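Local coordinates for flavin prenyltransferase UbiX (Methanocaldococcus jannaschii, PDB 6M8V) that transfers a dimethylallyl group from dimethylallyl phosphate to the flavin N5 and C6 of reduced FMN, making the prenylated FMN cofactor for UbiD-type decarboxylases, at the interface of chains A and B and the interface of chains A and C. Sequence-based numbering; all coordinates share one arbitrary frame. Chains: chain A/B/C, Flavin prenyltransferase UbiX.

Chain A meets a different neighbour in each contact, and the C-alpha centres of the two patches lie about 16 Å apart. Contact 1 sets A:Pro123 to A:Asn125 and the start of helix 126-137 against helix 100-110 of chain B. It is not an exact two-fold, and B:Asp106 gathers polar groups beside the stem of B:Lys110. Contact 2 pairs the loop 145-147 with its copy in chain C about a two-fold axis, with water at its flanks. No residue is shared. The rest of helix 126-137 and strand 141-142 lead from contact 1 to the loop of contact 2. Two unlike contacts can together build the twelve-chain assembly.

Contact 1: the interface of chains A and B. Residues chain A 123-125, 128; chain B 106, 109-110.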
loop_
_atom_site.group_PDB
_atom_site.type_symbol
_atom_site.label_atom_id
_atom_site.label_comp_id
_atom_site.label_asym_id
_atom_site.label_seq_id
_atom_site.Cartn_x
_atom_site.Cartn_y
_atom_site.Cartn_z
ATOM N N PRO A 123 -1.102 4.557 -27.217
ATOM C CA PRO A 123 -1.621 4.821 -25.869
ATOM C C PRO A 123 -0.525 4.755 -24.800
ATOM O O PRO A 123 0.607 4.378 -25.113
ATOM C CB PRO A 123 -2.634 3.686 -25.638
ATOM C CG PRO A 123 -2.754 2.958 -26.939
ATOM C CD PRO A 123 -1.516 3.239 -27.721
ATOM N N PHE A 124 -0.863 5.127 -23.569
ATOM C CA PHE A 124 -0.026 4.853 -22.407
ATOM C C PHE A 124 -0.398 3.497 -21.818
ATOM O O PHE A 124 -1.568 3.102 -21.824
ATOM C CB PHE A 124 -0.213 5.923 -21.327
ATOM C CG PHE A 124 0.378 7.266 -21.665
ATOM C CD1 PHE A 124 1.701 7.384 -22.055
ATOM C CD2 PHE A 124 -0.389 8.415 -21.561
ATOM C CE1 PHE A 124 2.250 8.620 -22.349
ATOM C CE2 PHE A 124 0.152 9.655 -21.854
ATOM C CZ PHE A 124 1.476 9.757 -22.246
ATOM N N ASN A 125 0.603 2.785 -21.298
ATOM C CA ASN A 125 0.338 1.610 -20.483
ATOM C C ASN A 125 0.477 1.982 -19.006
ATOM O O ASN A 125 0.771 3.124 -18.654
ATOM C CB ASN A 125 1.249 0.438 -20.875
ATOM C CG ASN A 125 2.730 0.707 -20.641
ATOM O OD1 ASN A 125 3.127 1.379 -19.681
ATOM N ND2 ASN A 125 3.564 0.151 -21.517
ATOM N N HIS A 128 3.950 3.518 -17.883
ATOM C CA HIS A 128 4.039 4.951 -18.152
ATOM C C HIS A 128 3.246 5.738 -17.123
ATOM O O HIS A 128 3.740 6.716 -16.550
ATOM C CB HIS A 128 3.515 5.266 -19.561
ATOM C CG HIS A 128 4.072 4.381 -20.633
ATOM N ND1 HIS A 128 3.330 3.984 -21.728
ATOM C CD2 HIS A 128 5.299 3.831 -20.793
ATOM C CE1 HIS A 128 4.073 3.218 -22.507
ATOM N NE2 HIS A 128 5.271 3.106 -21.961
ATOM N N ASP B 106 7.383 -2.996 -24.311
ATOM C CA ASP B 106 6.569 -1.869 -23.864
ATOM C C ASP B 106 5.434 -1.596 -24.845
ATOM O O ASP B 106 4.318 -1.244 -24.439
ATOM C CB ASP B 106 7.453 -0.630 -23.686
ATOM C CG ASP B 106 6.813 0.430 -22.804
ATOM O OD1 ASP B 106 6.321 0.095 -21.699
ATOM O OD2 ASP B 106 6.810 1.613 -23.212
ATOM N N LEU B 109 2.667 -4.079 -24.320
ATOM C CA LEU B 109 1.826 -3.783 -23.164
ATOM C C LEU B 109 0.853 -2.646 -23.462
ATOM O O LEU B 109 -0.324 -2.722 -23.092
ATOM C CB LEU B 109 2.694 -3.459 -21.942
ATOM C CG LEU B 109 3.473 -4.635 -21.325
ATOM C CD1 LEU B 109 4.563 -4.165 -20.361
ATOM C CD2 LEU B 109 2.538 -5.612 -20.617
ATOM N N LYS B 110 1.311 -1.584 -24.130
ATOM C CA LYS B 110 0.390 -0.487 -24.411
ATOM C C LYS B 110 -0.626 -0.865 -25.486
ATOM O O LYS B 110 -1.779 -0.429 -25.416
ATOM C CB LYS B 110 1.154 0.783 -24.800
ATOM C CG LYS B 110 1.693 0.835 -26.232
ATOM C CD LYS B 110 2.737 1.947 -26.370
ATOM C CE LYS B 110 3.190 2.152 -27.813
ATOM N NZ LYS B 110 2.160 2.837 -28.643
#
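A:Asn125 lies against B:Asp106 and B:Lys110 of helix 100-110 in this contact between two subunits of the UbiX/PAD1 flavoprotein family. The amide of A:Asn125 works in two directions. Its ND2 donates to carboxylate oxygen OD1 of B:Asp106 at 2.8 Å. That oxygen lies in the amide plane, but the donor reaches it from above the carboxylate plane, and the two planes stand 80° apart. The other end of the amide, OD1, accepts a hydrogen bond from the backbone N of A:His128 at 2.9 Å and so caps the N-terminus of helix 126-137. The same oxygen sits over the centre of the A:His128 ring, 3.2 Å above its plane. CG of A:Asn125 lies between its own backbone N and carbonyl carbon (chi1 63°), which lets the amide span helix start and partner chain.

A:His128 holds the same aspartate, the two side chains reaching toward each other, with ring and carboxylate planes steeply turned. Its ring NE2 donates to OD2 of B:Asp106 at 2.5 Å, a short bond. OD2 accepts with its syn lone pair and lies in the imidazole plane. The carboxylate is therefore held through both oxygens, which should limit its rotation. The pairing would probably favour a charged imidazole.

B:Lys110 contributes mostly its aliphatic stem. Its CA packs 3.8 Å from CB of A:Asn125. Farther out, CD passes 3.5 Å from the backbone O of A:Pro123, which follows a cis peptide bond.

Contact 2: the interface of chains A and C. Residues chain A 15, 145-147; chain C 15, 145-147.
This is a two-fold symmetric interface between like subunits, part of the surface that joins chains A and C within the twelve-chain assembly. The Pro-Ile-Pro loop 145-147 of each chain packs on its own copy, so what chain A gives to C, chain C gives back. A:Ile146 and C:Ile146 cross obliquely near the axis, with their CG1 atoms 3.7 Å apart. CG1 sits beside the backbone N, anti to the carbonyl carbon (chi1 -47°), and the other branch, CG2, turns to C:Pro145 across the interface. There A:Ile146 CG2 lies 3.9 Å from C:Pro145 CG, the two side chains meeting at about a right angle. The same methyl rests close to the backbone O of C:Pro145. With A:Ile146 cut back to an alanine, both branches go, which would probably leave a gap beside C:Ile146 and the ring of C:Pro145 without its methyl partner.

The ring of A:Pro147 meets that of C:Pro147 across the axis, with their CD atoms 4.0 Å apart. Beside this apolar core, water joins the chains. The phenol OH of A:Tyr15, on helix 13-22, binds water 1 at 2.6 Å. That water also bonds to the carbonyl of A:Pro145 in the same chain. Across the interface, water 1 meets the backbone O of C:Pro147 at 2.9 Å. Water 2 repeats the bridge from C:Tyr15 OH and C:Pro145 O to A:Pro147 O, which it meets at 2.9 Å.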
loop_
_atom_site.group_PDB
_atom_site.type_symbol
_atom_site.label_atom_id
_atom_site.label_comp_id
_atom_site.label_asym_id
_atom_site.label_seq_id
_atom_site.Cartn_x
_atom_site.Cartn_y
_atom_site.Cartn_z
ATOM N N TYR A 15 8.112 20.404 -31.169
ATOM C CA TYR A 15 7.797 21.162 -29.965
ATOM C C TYR A 15 9.057 21.748 -29.347
ATOM O O TYR A 15 9.064 22.905 -28.912
ATOM C CB TYR A 15 7.082 20.279 -28.943
ATOM C CG TYR A 15 5.701 19.806 -29.328
ATOM C CD1 TYR A 15 4.664 20.705 -29.531
ATOM C CD2 TYR A 15 5.421 18.448 -29.438
ATOM C CE1 TYR A 15 3.395 20.264 -29.868
ATOM C CE2 TYR A 15 4.155 18.003 -29.768
ATOM C CZ TYR A 15 3.148 18.916 -29.981
ATOM O OH TYR A 15 1.891 18.471 -30.305
ATOM N N PRO A 145 2.251 16.408 -24.529
ATOM C CA PRO A 145 1.756 17.392 -25.507
ATOM C C PRO A 145 0.394 17.000 -26.051
ATOM O O PRO A 145 0.289 16.220 -27.002
ATOM C CB PRO A 145 2.835 17.382 -26.598
ATOM C CG PRO A 145 3.446 16.005 -26.516
ATOM C CD PRO A 145 3.366 15.597 -25.055
ATOM N N ILE A 146 -0.657 17.527 -25.432
ATOM C CA ILE A 146 -2.031 17.205 -25.801
ATOM C C ILE A 146 -2.721 18.497 -26.220
ATOM O O ILE A 146 -3.307 19.198 -25.379
ATOM C CB ILE A 146 -2.770 16.514 -24.646
ATOM C CG1 ILE A 146 -1.889 15.408 -24.061
ATOM C CG2 ILE A 146 -4.080 15.938 -25.134
ATOM C CD1 ILE A 146 -2.490 14.691 -22.881
ATOM N N PRO A 147 -2.663 18.854 -27.499
ATOM C CA PRO A 147 -3.266 20.116 -27.936
ATOM C C PRO A 147 -4.764 20.147 -27.685
ATOM O O PRO A 147 -5.442 19.117 -27.691
ATOM C CB PRO A 147 -2.948 20.163 -29.435
ATOM C CG PRO A 147 -2.576 18.766 -29.815
ATOM C CD PRO A 147 -1.985 18.142 -28.594
ATOM N N TYR C 15 -11.878 15.195 -32.889
ATOM C CA TYR C 15 -11.495 13.789 -32.928
ATOM C C TYR C 15 -12.722 12.893 -32.988
ATOM O O TYR C 15 -12.747 11.912 -33.739
ATOM C CB TYR C 15 -10.648 13.427 -31.709
ATOM C CG TYR C 15 -9.285 14.072 -31.633
ATOM C CD1 TYR C 15 -8.317 13.819 -32.595
ATOM C CD2 TYR C 15 -8.949 14.898 -30.566
ATOM C CE1 TYR C 15 -7.062 14.401 -32.511
ATOM C CE2 TYR C 15 -7.697 15.476 -30.475
ATOM C CZ TYR C 15 -6.760 15.224 -31.451
ATOM O OH TYR C 15 -5.516 15.796 -31.356
ATOM N N PRO C 145 -5.254 11.978 -26.550
ATOM C CA PRO C 145 -4.898 12.310 -27.940
ATOM C C PRO C 145 -3.573 13.046 -28.015
ATOM O O PRO C 145 -3.514 14.270 -27.862
ATOM C CB PRO C 145 -6.069 13.185 -28.406
ATOM C CG PRO C 145 -6.600 13.815 -27.142
ATOM C CD PRO C 145 -6.370 12.797 -26.039
ATOM N N ILE C 146 -2.498 12.295 -28.231
ATOM C CA ILE C 146 -1.148 12.846 -28.275
ATOM C C ILE C 146 -0.564 12.552 -29.650
ATOM O O ILE C 146 0.060 11.498 -29.856
ATOM C CB ILE C 146 -0.275 12.271 -27.151
ATOM C CG1 ILE C 146 -1.044 12.317 -25.828
ATOM C CG2 ILE C 146 1.013 13.055 -27.036
ATOM C CD1 ILE C 146 -0.304 11.727 -24.656
ATOM N N PRO C 147 -0.754 13.443 -30.618
ATOM C CA PRO C 147 -0.256 13.176 -31.970
ATOM C C PRO C 147 1.255 13.021 -31.999
ATOM O O PRO C 147 1.981 13.605 -31.191
ATOM C CB PRO C 147 -0.709 14.404 -32.767
ATOM C CG PRO C 147 -1.044 15.447 -31.750
ATOM C CD PRO C 147 -1.491 14.714 -30.528
HETATM O O HOH W 1 1.559 15.987 -29.533
HETATM O O HOH W 2 -4.993 16.474 -28.877
#